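Local coordinates for protein inactive glucansucrase (Lactobacillus reuteri, PDB 5JBD) that is an inactive glucansucrase of glycoside hydrolase family 70, built around a (beta/alpha)8 barrel, and binds a calcium ion, at residues 192-196 against 237-241; 240-245 against 840-845; 248-254 against 836-840; 707-712 against 749-755. All blocks are in the same frame, centred on the assembly; numbering follows the deposited sequence.

Contact 1. Residues 192-196 against 237-241; sequences DQVIF and ELLVG. With CA (calcium ion), chain C.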
loop_
_atom_site.group_PDB
_atom_site.type_symbol
_atom_site.label_atom_id
_atom_site.label_comp_id
_atom_site.label_asym_id
_atom_site.label_seq_id
_atom_site.Cartn_x
_atom_site.Cartn_y
_atom_site.Cartn_z
ATOM N N ASP A 192 -0.061 11.765 10.801
ATOM C CA ASP A 192 1.243 11.652 11.506
ATOM C C ASP A 192 2.381 11.811 10.498
ATOM O O ASP A 192 2.960 10.835 10.026
ATOM C CB ASP A 192 1.350 10.318 12.278
ATOM C CG ASP A 192 0.750 10.390 13.674
ATOM O OD1 ASP A 192 0.182 11.447 14.064
ATOM O OD2 ASP A 192 0.855 9.376 14.398
ATOM N N GLN A 193 2.667 13.062 10.157
ATOM C CA GLN A 193 3.582 13.402 9.075
ATOM C C GLN A 193 4.447 14.581 9.420
ATOM O O GLN A 193 4.083 15.463 10.199
ATOM C CB GLN A 193 2.831 13.800 7.798
ATOM C CG GLN A 193 1.780 12.833 7.289
ATOM C CD GLN A 193 2.349 11.585 6.656
ATOM O OE1 GLN A 193 3.530 11.523 6.283
ATOM N NE2 GLN A 193 1.501 10.574 6.512
ATOM N N VAL A 194 5.582 14.608 8.742
ATOM C CA VAL A 194 6.458 15.730 8.716
ATOM C C VAL A 194 6.816 15.990 7.241
ATOM O O VAL A 194 7.003 15.049 6.473
ATOM C CB VAL A 194 7.640 15.348 9.652
ATOM C CG1 VAL A 194 8.965 15.239 8.934
ATOM C CG2 VAL A 194 7.629 16.181 10.930
ATOM N N ILE A 195 6.894 17.250 6.838
ATOM C CA ILE A 195 7.408 17.601 5.491
ATOM C C ILE A 195 8.876 18.012 5.556
ATOM O O ILE A 195 9.328 18.525 6.574
ATOM C CB ILE A 195 6.613 18.731 4.798
ATOM C CG1 ILE A 195 6.597 20.029 5.626
ATOM C CG2 ILE A 195 5.188 18.263 4.502
ATOM C CD1 ILE A 195 5.942 21.207 4.909
ATOM N N PHE A 196 9.599 17.800 4.460
ATOM C CA PHE A 196 10.976 18.285 4.311
ATOM C C PHE A 196 10.943 19.642 3.613
ATOM O O PHE A 196 10.360 19.774 2.517
ATOM C CB PHE A 196 11.818 17.315 3.476
ATOM C CG PHE A 196 11.885 15.911 4.020
ATOM C CD1 PHE A 196 11.713 15.631 5.370
ATOM C CD2 PHE A 196 12.142 14.856 3.160
ATOM C CE1 PHE A 196 11.796 14.340 5.843
ATOM C CE2 PHE A 196 12.232 13.553 3.631
ATOM C CZ PHE A 196 12.052 13.296 4.975
ATOM N N GLU A 237 -1.451 14.259 -0.548
ATOM C CA GLU A 237 -0.126 13.845 -1.005
ATOM C C GLU A 237 0.430 12.695 -0.162
ATOM O O GLU A 237 1.098 11.796 -0.702
ATOM C CB GLU A 237 0.855 15.020 -0.945
ATOM C CG GLU A 237 2.259 14.717 -1.503
ATOM C CD GLU A 237 2.219 14.322 -2.959
ATOM O OE1 GLU A 237 1.725 15.156 -3.751
ATOM O OE2 GLU A 237 2.617 13.180 -3.305
ATOM N N LEU A 238 0.168 12.729 1.145
ATOM C CA LEU A 238 0.851 11.837 2.103
ATOM C C LEU A 238 -0.033 10.703 2.619
ATOM O O LEU A 238 -1.197 10.928 2.992
ATOM C CB LEU A 238 1.375 12.660 3.281
ATOM C CG LEU A 238 2.262 13.859 2.921
ATOM C CD1 LEU A 238 2.669 14.641 4.163
ATOM C CD2 LEU A 238 3.502 13.436 2.148
ATOM N N LEU A 239 0.524 9.491 2.618
ATOM C CA LEU A 239 -0.095 8.298 3.206
ATOM C C LEU A 239 0.748 7.771 4.371
ATOM O O LEU A 239 0.366 7.921 5.539
ATOM C CB LEU A 239 -0.263 7.198 2.148
ATOM C CG LEU A 239 -1.202 7.505 0.980
ATOM C CD1 LEU A 239 -1.166 6.362 -0.030
ATOM C CD2 LEU A 239 -2.625 7.766 1.483
ATOM N N VAL A 240 1.904 7.195 4.045
ATOM C CA VAL A 240 2.797 6.572 5.042
ATOM C C VAL A 240 4.171 6.370 4.416
ATOM O O VAL A 240 4.285 6.229 3.191
ATOM C CB VAL A 240 2.217 5.228 5.559
ATOM C CG1 VAL A 240 2.274 4.140 4.488
ATOM C CG2 VAL A 240 2.927 4.768 6.832
ATOM N N GLY A 241 5.209 6.361 5.250
ATOM C CA GLY A 241 6.585 6.118 4.797
ATOM C C GLY A 241 7.276 7.364 4.296
ATOM O O GLY A 241 6.835 8.467 4.583
HETATM CA CA CA C . 2.599 11.091 -2.323
HETATM O O HOH W 1 4.238 9.755 4.248
HETATM O O HOH W 2 4.452 10.363 -3.680
#
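The loop that leads into strand 242-244 runs beside strand 193-197. Both strands belong to the six-stranded antiparallel sheet next to the family 70 barrel, consistent with domain B of this family, and the loop is part of the calcium site. Glu237 makes no contact with 192-196. It grips the metal twice instead, through Glu237 O and Glu237 OE2, each 2.3 Å from the CA ion. Asp243, Asn287, Asn751 and water 2 complete the site. Leu238 directs its CB toward the strand and packs it against the amide end of Gln193 (Leu238 CB to Gln193 CD 3.7 Å). A looser apolar contact joins Leu238 CD1 to Ile195 CG2 (4.4 Å). The CA-to-CB bond of Leu239 points away, and the residue takes part through its carbonyl. Gln193 NE2 gives a weak hydrogen bond to Leu239 O (3.0 Å, 124° at the hydrogen). The same amide group also donates to Asp190 O. At Gly241 one water, water 1, bridges Gly241 O (2.9 Å) and Gln193 OE1 (2.8 Å).

Contact 2. Residues 240-245 against 840-845; sequences VGNDID and YQNGTS. With CA (calcium ion), chain C.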
loop_
_atom_site.group_PDB
_atom_site.type_symbol
_atom_site.label_atom_id
_atom_site.label_comp_id
_atom_site.label_asym_id
_atom_site.label_seq_id
_atom_site.Cartn_x
_atom_site.Cartn_y
_atom_site.Cartn_z
ATOM N N VAL A 240 1.904 7.195 4.045
ATOM C CA VAL A 240 2.797 6.572 5.042
ATOM C C VAL A 240 4.171 6.370 4.416
ATOM O O VAL A 240 4.285 6.229 3.191
ATOM C CB VAL A 240 2.217 5.228 5.559
ATOM C CG1 VAL A 240 2.274 4.140 4.488
ATOM C CG2 VAL A 240 2.927 4.768 6.832
ATOM N N GLY A 241 5.209 6.361 5.250
ATOM C CA GLY A 241 6.585 6.118 4.797
ATOM C C GLY A 241 7.276 7.364 4.296
ATOM O O GLY A 241 6.835 8.467 4.583
ATOM N N ASN A 242 8.353 7.176 3.535
ATOM C CA ASN A 242 9.046 8.278 2.901
ATOM C C ASN A 242 8.340 8.588 1.597
ATOM O O ASN A 242 8.428 7.815 0.644
ATOM C CB ASN A 242 10.513 7.936 2.623
ATOM C CG ASN A 242 11.330 7.797 3.898
ATOM O OD1 ASN A 242 11.159 6.842 4.654
ATOM N ND2 ASN A 242 12.235 8.744 4.132
ATOM N N ASP A 243 7.690 9.741 1.536
ATOM C CA ASP A 243 6.878 10.108 0.374
ATOM C C ASP A 243 7.772 10.606 -0.759
ATOM O O ASP A 243 8.525 11.568 -0.584
ATOM C CB ASP A 243 5.863 11.188 0.748
ATOM C CG ASP A 243 4.777 11.363 -0.314
ATOM O OD1 ASP A 243 3.931 10.471 -0.415
ATOM O OD2 ASP A 243 4.773 12.366 -1.054
ATOM N N ILE A 244 7.690 9.958 -1.918
ATOM C CA ILE A 244 8.552 10.311 -3.047
ATOM C C ILE A 244 8.027 11.562 -3.750
ATOM O O ILE A 244 6.819 11.680 -4.005
ATOM C CB ILE A 244 8.682 9.144 -4.038
ATOM C CG1 ILE A 244 9.229 7.888 -3.341
ATOM C CG2 ILE A 244 9.563 9.537 -5.222
ATOM C CD1 ILE A 244 10.616 8.029 -2.730
ATOM N N ASP A 245 8.929 12.500 -4.058
ATOM C CA ASP A 245 8.550 13.717 -4.779
ATOM C C ASP A 245 8.384 13.435 -6.284
ATOM O O ASP A 245 9.302 13.635 -7.081
ATOM C CB ASP A 245 9.529 14.858 -4.558
ATOM C CG ASP A 245 9.114 16.125 -5.287
ATOM O OD1 ASP A 245 7.946 16.211 -5.751
ATOM O OD2 ASP A 245 9.937 17.056 -5.386
ATOM N N TYR A 840 14.920 14.073 -3.041
ATOM C CA TYR A 840 13.903 13.466 -3.902
ATOM C C TYR A 840 12.595 13.094 -3.178
ATOM O O TYR A 840 11.771 12.343 -3.736
ATOM C CB TYR A 840 14.484 12.210 -4.579
ATOM C CG TYR A 840 15.622 12.471 -5.526
ATOM C CD1 TYR A 840 15.527 13.456 -6.515
ATOM C CD2 TYR A 840 16.806 11.732 -5.451
ATOM C CE1 TYR A 840 16.570 13.695 -7.381
ATOM C CE2 TYR A 840 17.861 11.971 -6.320
ATOM C CZ TYR A 840 17.738 12.949 -7.282
ATOM O OH TYR A 840 18.770 13.203 -8.156
ATOM N N GLN A 841 12.389 13.630 -1.971
ATOM C CA GLN A 841 11.278 13.233 -1.087
ATOM C C GLN A 841 10.528 14.459 -0.559
ATOM O O GLN A 841 11.138 15.512 -0.311
ATOM C CB GLN A 841 11.819 12.408 0.093
ATOM C CG GLN A 841 12.466 11.109 -0.349
ATOM C CD GLN A 841 13.206 10.384 0.765
ATOM O OE1 GLN A 841 12.902 10.530 1.951
ATOM N NE2 GLN A 841 14.172 9.570 0.373
ATOM N N ASN A 842 9.212 14.305 -0.401
ATOM C CA ASN A 842 8.344 15.360 0.129
ATOM C C ASN A 842 8.350 15.403 1.647
ATOM O O ASN A 842 8.185 16.475 2.231
ATOM C CB ASN A 842 6.878 15.143 -0.307
ATOM C CG ASN A 842 6.640 15.417 -1.784
ATOM O OD1 ASN A 842 5.814 14.731 -2.427
ATOM N ND2 ASN A 842 7.309 16.407 -2.326
ATOM N N GLY A 843 8.543 14.246 2.283
ATOM C CA GLY A 843 8.457 14.149 3.731
ATOM C C GLY A 843 8.376 12.708 4.148
ATOM O O GLY A 843 8.629 11.807 3.344
ATOM N N THR A 844 8.049 12.482 5.411
ATOM C CA THR A 844 7.914 11.129 5.942
ATOM C C THR A 844 6.848 11.108 7.010
ATOM O O THR A 844 6.623 12.119 7.682
ATOM C CB THR A 844 9.249 10.585 6.530
ATOM O OG1 THR A 844 9.054 9.276 7.093
ATOM C CG2 THR A 844 9.786 11.499 7.617
ATOM N N SER A 845 6.198 9.955 7.177
ATOM C CA SER A 845 5.427 9.700 8.382
ATOM C C SER A 845 6.384 9.682 9.578
ATOM O O SER A 845 7.580 9.462 9.414
ATOM C CB SER A 845 4.637 8.393 8.295
ATOM O OG SER A 845 5.444 7.304 7.882
HETATM CA CA CA C . 2.599 11.091 -2.323
HETATM O O HOH W 2 4.452 10.363 -3.680
#
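This is a buried pairing of two neighbouring antiparallel strands, 242-244 and 841-845, close to the calcium ion. Their axes approach to 4.7 Å, with N-to-C directions 160° apart. Asn242 and Thr844 form a non-hydrogen-bonded pair, and so do Ile244 and Gln841. Strand 841-845 thus carries an extra residue, a beta bulge. Asn842 and Gly843 both face Asp243: Asp243 N donates to Gly843 O (2.9 Å), and Asn842 N donates to Asp243 O (2.8 Å). Ser845 N to Gly241 O (3.1 Å) and Asp245 N to Tyr840 O (2.9 Å) close the ladder ends. Three side chains add two more bonds. Gly241 N donates to Ser845 OG at 2.8 Å, and Asn242 ND2 to Gln841 OE1 at 2.9 Å. The two strands are the second and third of the six-stranded antiparallel sheet beside the barrel, counted from edge strand 752-753. Asp243 OD1 (2.4 Å) and Asp243 OD2 (2.8 Å) both bind CA. Water 2, also on the ion, donates to Ile244 O (2.7 Å).

Contact 3. Residues 248-254 against 836-840; sequences NPVVQAE and WSAKY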
loop_
_atom_site.group_PDB
_atom_site.type_symbol
_atom_site.label_atom_id
_atom_site.label_comp_id
_atom_site.label_asym_id
_atom_site.label_seq_id
_atom_site.Cartn_x
_atom_site.Cartn_y
_atom_site.Cartn_z
ATOM N N ASN A 248 9.300 16.068 -9.082
ATOM C CA ASN A 248 10.699 16.335 -9.466
ATOM C C ASN A 248 10.970 15.730 -10.850
ATOM O O ASN A 248 10.810 14.522 -11.014
ATOM C CB ASN A 248 11.657 15.764 -8.412
ATOM C CG ASN A 248 13.117 16.091 -8.701
ATOM O OD1 ASN A 248 13.612 15.816 -9.796
ATOM N ND2 ASN A 248 13.808 16.690 -7.729
ATOM N N PRO A 249 11.393 16.549 -11.842
ATOM C CA PRO A 249 11.639 16.004 -13.193
ATOM C C PRO A 249 12.625 14.838 -13.279
ATOM O O PRO A 249 12.462 13.968 -14.141
ATOM C CB PRO A 249 12.167 17.212 -13.985
ATOM C CG PRO A 249 11.634 18.390 -13.265
ATOM C CD PRO A 249 11.610 18.001 -11.808
ATOM N N VAL A 250 13.619 14.802 -12.390
ATOM C CA VAL A 250 14.566 13.669 -12.321
ATOM C C VAL A 250 13.865 12.399 -11.826
ATOM O O VAL A 250 14.092 11.305 -12.360
ATOM C CB VAL A 250 15.832 14.000 -11.475
ATOM C CG1 VAL A 250 16.753 12.787 -11.375
ATOM C CG2 VAL A 250 16.600 15.184 -12.075
ATOM N N VAL A 251 13.005 12.541 -10.822
ATOM C CA VAL A 251 12.201 11.424 -10.339
ATOM C C VAL A 251 11.251 10.939 -11.447
ATOM O O VAL A 251 11.053 9.723 -11.624
ATOM C CB VAL A 251 11.429 11.788 -9.051
ATOM C CG1 VAL A 251 10.499 10.649 -8.620
ATOM C CG2 VAL A 251 12.414 12.089 -7.929
ATOM N N GLN A 252 10.685 11.872 -12.205
ATOM C CA GLN A 252 9.738 11.503 -13.273
ATOM C C GLN A 252 10.444 10.665 -14.336
ATOM O O GLN A 252 9.888 9.668 -14.796
ATOM C CB GLN A 252 9.070 12.737 -13.876
ATOM C CG GLN A 252 8.124 13.418 -12.899
ATOM C CD GLN A 252 7.415 14.628 -13.472
ATOM O OE1 GLN A 252 7.691 15.076 -14.587
ATOM N NE2 GLN A 252 6.476 15.162 -12.704
ATOM N N ALA A 253 11.686 11.041 -14.685
ATOM C CA ALA A 253 12.490 10.233 -15.597
ATOM C C ALA A 253 12.813 8.859 -14.997
ATOM O O ALA A 253 12.736 7.847 -15.695
ATOM C CB ALA A 253 13.765 10.970 -15.998
ATOM N N GLU A 254 13.149 8.810 -13.710
ATOM C CA GLU A 254 13.396 7.520 -13.034
ATOM C C GLU A 254 12.177 6.572 -13.036
ATOM O O GLU A 254 12.343 5.353 -13.171
ATOM C CB GLU A 254 13.969 7.731 -11.610
ATOM C CG GLU A 254 14.075 6.494 -10.705
ATOM C CD GLU A 254 14.881 5.333 -11.278
ATOM O OE1 GLU A 254 15.665 5.524 -12.235
ATOM O OE2 GLU A 254 14.726 4.204 -10.750
ATOM N N TRP A 836 18.541 6.919 -3.268
ATOM C CA TRP A 836 17.490 7.836 -2.793
ATOM C C TRP A 836 18.011 8.635 -1.604
ATOM O O TRP A 836 18.791 8.131 -0.805
ATOM C CB TRP A 836 16.194 7.077 -2.409
ATOM C CG TRP A 836 15.565 6.383 -3.583
ATOM C CD1 TRP A 836 15.722 5.078 -3.948
ATOM C CD2 TRP A 836 14.712 6.974 -4.566
ATOM N NE1 TRP A 836 15.028 4.820 -5.104
ATOM C CE2 TRP A 836 14.391 5.964 -5.503
ATOM C CE3 TRP A 836 14.196 8.261 -4.751
ATOM C CZ2 TRP A 836 13.551 6.202 -6.609
ATOM C CZ3 TRP A 836 13.362 8.504 -5.853
ATOM C CH2 TRP A 836 13.053 7.480 -6.768
ATOM N N SER A 837 17.578 9.883 -1.505
ATOM C CA SER A 837 17.844 10.726 -0.341
ATOM C C SER A 837 16.751 11.808 -0.271
ATOM O O SER A 837 15.870 11.846 -1.136
ATOM C CB SER A 837 19.249 11.332 -0.427
ATOM O OG SER A 837 19.319 12.345 -1.410
ATOM N N ALA A 838 16.813 12.677 0.744
ATOM C CA ALA A 838 15.724 13.613 1.049
ATOM C C ALA A 838 15.401 14.590 -0.073
ATOM O O ALA A 838 14.239 14.993 -0.232
ATOM C CB ALA A 838 16.024 14.381 2.324
ATOM N N LYS A 839 16.409 14.963 -0.863
ATOM C CA LYS A 839 16.183 15.892 -1.967
ATOM C C LYS A 839 15.145 15.394 -2.981
ATOM O O LYS A 839 14.555 16.212 -3.676
ATOM C CB LYS A 839 17.492 16.268 -2.670
ATOM C CG LYS A 839 18.124 15.189 -3.524
ATOM C CD LYS A 839 19.479 15.671 -4.037
ATOM C CE LYS A 839 20.102 14.672 -4.994
ATOM N NZ LYS A 839 21.500 15.050 -5.352
ATOM N N TYR A 840 14.920 14.073 -3.041
ATOM C CA TYR A 840 13.903 13.466 -3.902
ATOM C C TYR A 840 12.595 13.094 -3.178
ATOM O O TYR A 840 11.771 12.343 -3.736
ATOM C CB TYR A 840 14.484 12.210 -4.579
ATOM C CG TYR A 840 15.622 12.471 -5.526
ATOM C CD1 TYR A 840 15.527 13.456 -6.515
ATOM C CD2 TYR A 840 16.806 11.732 -5.451
ATOM C CE1 TYR A 840 16.570 13.695 -7.381
ATOM C CE2 TYR A 840 17.861 11.971 -6.320
ATOM C CZ TYR A 840 17.738 12.949 -7.282
ATOM O OH TYR A 840 18.770 13.203 -8.156
HETATM O O HOH W 3 12.556 17.238 -5.299
#
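The N-terminal end of helix 249-263, which precedes barrel strand 279-282 of the (beta/alpha)8 fold, packs against the turn that feeds strand 841-845. The contact is mainly a fit of aliphatic bumps against two aromatic rings. Trp836 and Tyr840 reach from the turn to the helix and leave a hollow between them. Val251 fills it. Its CG2 lies 3.7 Å from Tyr840 CD1 and 4.2 Å from Trp836 CZ3, and it meets the indole at the ring edge. Val250, one residue earlier, lies near the hydroxyl end of the tyrosine, with Val250 CG1 3.8 Å from Tyr840 OH. Glu254 is one turn on from Val250. Its aliphatic part lies against the indole, with Glu254 CG 4.1 Å from Trp836 CZ2. Its carboxylate turns to other partners, among them Tyr713 OH. Ile244 of strand 242-244 touches both Val251 and Trp836, so the contact joins the helix to the sheet. Asn248 is the N-cap of the helix. Asn248 OD1 accepts from Val250 N at 2.8 Å and weakly from Val251 N at 3.5 Å. Its amide nitrogen lies at the edge of the Tyr840 ring, where Asn248 ND2 is 3.9 Å from Tyr840 CD1. Asn248 ND2 also donates to a glycerol, probably from the crystallisation liquor, and to water 3 (2.8 Å), and water 3 donates to Lys839 O at 2.8 Å.

Contact 4. Residues 707-712 against 749-755; sequences YSMTDR and VMNQMIG. With CA (calcium ion), chain C.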
loop_
_atom_site.group_PDB
_atom_site.type_symbol
_atom_site.label_atom_id
_atom_site.label_comp_id
_atom_site.label_asym_id
_atom_site.label_seq_id
_atom_site.Cartn_x
_atom_site.Cartn_y
_atom_site.Cartn_z
ATOM N N TYR A 707 4.745 -3.460 -0.513
ATOM C CA TYR A 707 4.502 -2.010 -0.585
ATOM C C TYR A 707 5.483 -1.211 0.277
ATOM O O TYR A 707 5.800 -0.056 -0.050
ATOM C CB TYR A 707 3.070 -1.624 -0.188
ATOM C CG TYR A 707 1.965 -2.174 -1.070
ATOM C CD1 TYR A 707 1.835 -1.756 -2.400
ATOM C CD2 TYR A 707 1.020 -3.064 -0.571
ATOM C CE1 TYR A 707 0.810 -2.244 -3.209
ATOM C CE2 TYR A 707 -0.016 -3.545 -1.376
ATOM C CZ TYR A 707 -0.112 -3.127 -2.700
ATOM O OH TYR A 707 -1.150 -3.583 -3.511
ATOM N N SER A 708 5.942 -1.810 1.375
ATOM C CA SER A 708 7.019 -1.234 2.188
ATOM C C SER A 708 8.313 -1.874 1.707
ATOM O O SER A 708 8.657 -2.985 2.150
ATOM C CB SER A 708 6.793 -1.524 3.671
ATOM O OG SER A 708 5.681 -0.793 4.144
ATOM N N MET A 709 8.997 -1.200 0.779
ATOM C CA MET A 709 10.149 -1.788 0.086
ATOM C C MET A 709 11.400 -0.932 0.237
ATOM O O MET A 709 11.321 0.290 0.333
ATOM C CB MET A 709 9.834 -2.090 -1.398
ATOM C CG MET A 709 10.061 -0.963 -2.414
ATOM S SD MET A 709 9.152 0.527 -1.995
ATOM C CE MET A 709 7.613 0.179 -2.866
ATOM N N THR A 710 12.544 -1.618 0.274
ATOM C CA THR A 710 13.859 -1.010 0.383
ATOM C C THR A 710 14.616 -0.990 -0.942
ATOM O O THR A 710 15.632 -0.305 -1.037
ATOM C CB THR A 710 14.722 -1.787 1.412
ATOM O OG1 THR A 710 14.827 -3.169 1.018
ATOM C CG2 THR A 710 14.086 -1.722 2.794
ATOM N N ASP A 711 14.156 -1.763 -1.935
ATOM C CA ASP A 711 14.842 -1.876 -3.230
ATOM C C ASP A 711 13.815 -2.141 -4.342
ATOM O O ASP A 711 13.215 -3.209 -4.390
ATOM C CB ASP A 711 15.908 -2.999 -3.178
ATOM C CG ASP A 711 16.863 -2.983 -4.370
ATOM O OD1 ASP A 711 16.455 -2.615 -5.503
ATOM O OD2 ASP A 711 18.060 -3.339 -4.184
ATOM N N ARG A 712 13.647 -1.157 -5.227
ATOM C CA ARG A 712 12.643 -1.190 -6.303
ATOM C C ARG A 712 13.014 -2.103 -7.475
ATOM O O ARG A 712 12.152 -2.436 -8.293
ATOM C CB ARG A 712 12.429 0.208 -6.871
ATOM C CG ARG A 712 11.678 1.173 -5.971
ATOM C CD ARG A 712 11.538 2.493 -6.709
ATOM N NE ARG A 712 10.593 3.423 -6.105
ATOM C CZ ARG A 712 10.201 4.572 -6.666
ATOM N NH1 ARG A 712 10.676 4.957 -7.850
ATOM N NH2 ARG A 712 9.327 5.340 -6.033
ATOM N N VAL A 749 4.608 0.929 -7.492
ATOM C CA VAL A 749 4.422 1.658 -6.234
ATOM C C VAL A 749 5.304 2.902 -6.205
ATOM O O VAL A 749 6.417 2.867 -5.671
ATOM C CB VAL A 749 4.751 0.761 -5.024
ATOM C CG1 VAL A 749 4.456 1.479 -3.702
ATOM C CG2 VAL A 749 3.962 -0.540 -5.115
ATOM N N MET A 750 4.794 3.999 -6.779
ATOM C CA MET A 750 5.536 5.271 -6.861
ATOM C C MET A 750 5.369 6.185 -5.651
ATOM O O MET A 750 6.097 7.172 -5.543
ATOM C CB MET A 750 5.169 6.043 -8.138
ATOM C CG MET A 750 5.697 5.405 -9.418
ATOM S SD MET A 750 5.187 6.218 -10.959
ATOM C CE MET A 750 3.569 5.455 -11.211
ATOM N N ASN A 751 4.454 5.882 -4.731
ATOM C CA ASN A 751 4.136 6.861 -3.700
ATOM C C ASN A 751 5.205 6.967 -2.624
ATOM O O ASN A 751 5.548 8.084 -2.234
ATOM C CB ASN A 751 2.808 6.603 -3.023
ATOM C CG ASN A 751 2.493 7.656 -1.967
ATOM O OD1 ASN A 751 2.274 8.842 -2.278
ATOM N ND2 ASN A 751 2.494 7.237 -0.708
ATOM N N GLN A 752 5.656 5.819 -2.112
ATOM C CA GLN A 752 6.585 5.793 -0.975
ATOM C C GLN A 752 7.589 4.646 -1.011
ATOM O O GLN A 752 7.346 3.618 -1.637
ATOM C CB GLN A 752 5.833 5.716 0.364
ATOM C CG GLN A 752 5.364 4.316 0.784
ATOM C CD GLN A 752 4.148 3.809 0.008
ATOM O OE1 GLN A 752 3.250 4.573 -0.320
ATOM N NE2 GLN A 752 4.115 2.512 -0.265
ATOM N N MET A 753 8.699 4.862 -0.306
ATOM C CA MET A 753 9.621 3.798 0.092
ATOM C C MET A 753 9.699 3.797 1.615
ATOM O O MET A 753 9.449 4.824 2.260
ATOM C CB MET A 753 10.992 4.022 -0.553
ATOM C CG MET A 753 10.950 3.992 -2.081
ATOM S SD MET A 753 12.577 4.006 -2.874
ATOM C CE MET A 753 13.180 2.390 -2.430
ATOM N N ILE A 754 9.987 2.634 2.195
ATOM C CA ILE A 754 10.055 2.481 3.650
ATOM C C ILE A 754 11.183 1.508 3.992
ATOM O O ILE A 754 11.302 0.450 3.373
ATOM C CB ILE A 754 8.730 1.964 4.275
ATOM C CG1 ILE A 754 7.530 2.770 3.753
ATOM C CG2 ILE A 754 8.765 2.076 5.804
ATOM C CD1 ILE A 754 6.154 2.360 4.267
ATOM N N GLY A 755 11.971 1.882 4.994
ATOM C CA GLY A 755 13.008 1.020 5.561
ATOM C C GLY A 755 14.421 1.401 5.156
ATOM O O GLY A 755 15.301 0.548 5.179
HETATM CA CA CA C . 2.599 11.091 -2.323
HETATM O O HOH W 4 8.461 3.642 -4.038
HETATM O O HOH W 2 4.452 10.363 -3.680
#
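The 707-712 backbone turns a corner at Thr710, while 749-755 leaves barrel strand 743-748 and enters edge strand 752-753 of the antiparallel sheet. The contact thus lies where the (beta/alpha)8 barrel passes into that sheet. The two backbones run nearest, by CA, at Ser708 and Ile754 (5.0 Å). Ile754 N donates to Met709 O at 3.3 Å. Gly755 has a phi of 105°, and a CB there would lie just 3.0 Å from Thr710 CG2. Gln752 NE2 donates to Tyr707 O at 3.1 Å and also to a glycerol. Val749 packs between two partners: its CG2 lies 3.7 Å from Tyr707 CD1 at the ring edge, and its CG1 lies 3.5 Å from Met709 CE. The Tyr707 hydroxyl is hydrogen-bonded to Asp747 OD2. Met709 SD touches Met753 CG at 3.9 Å, and Arg712 NE lies 3.8 Å from Met753 SD. Arg712 NH2 donates to water 4 (2.8 Å), which donates to Val749 O (2.7 Å) and Gln752 O (2.6 Å). Asn751 points away from 707-712 and serves the metal site. Its ND2 donates to Gln752 OE1 at 2.8 Å, and its OD1 binds the CA ion at 2.3 Å.

Overall arrangement
From the N terminus, contact 1 comes first and closes a short loop of about 40 residues, from strand 193-197 to 237-241. Contact 2 opens where contact 1 ends, sharing Val240 and Gly241, and closes nearly 600 residues later on strand 841-845. Contact 3 lies within that span. It starts on helix 249-263 and ends at Tyr840, which it shares with contact 2. Contact 4 is innermost, a short loop within contacts 2 and 3. No two of these loops cross. Contacts 1, 2 and 4 meet at the calcium ion. Contact 1 sets a loop beside a sheet strand, contact 2 pairs distant strands, contact 3 packs helix 249-263 against the turn before strand 841-845, and contact 4 links sheet to barrel.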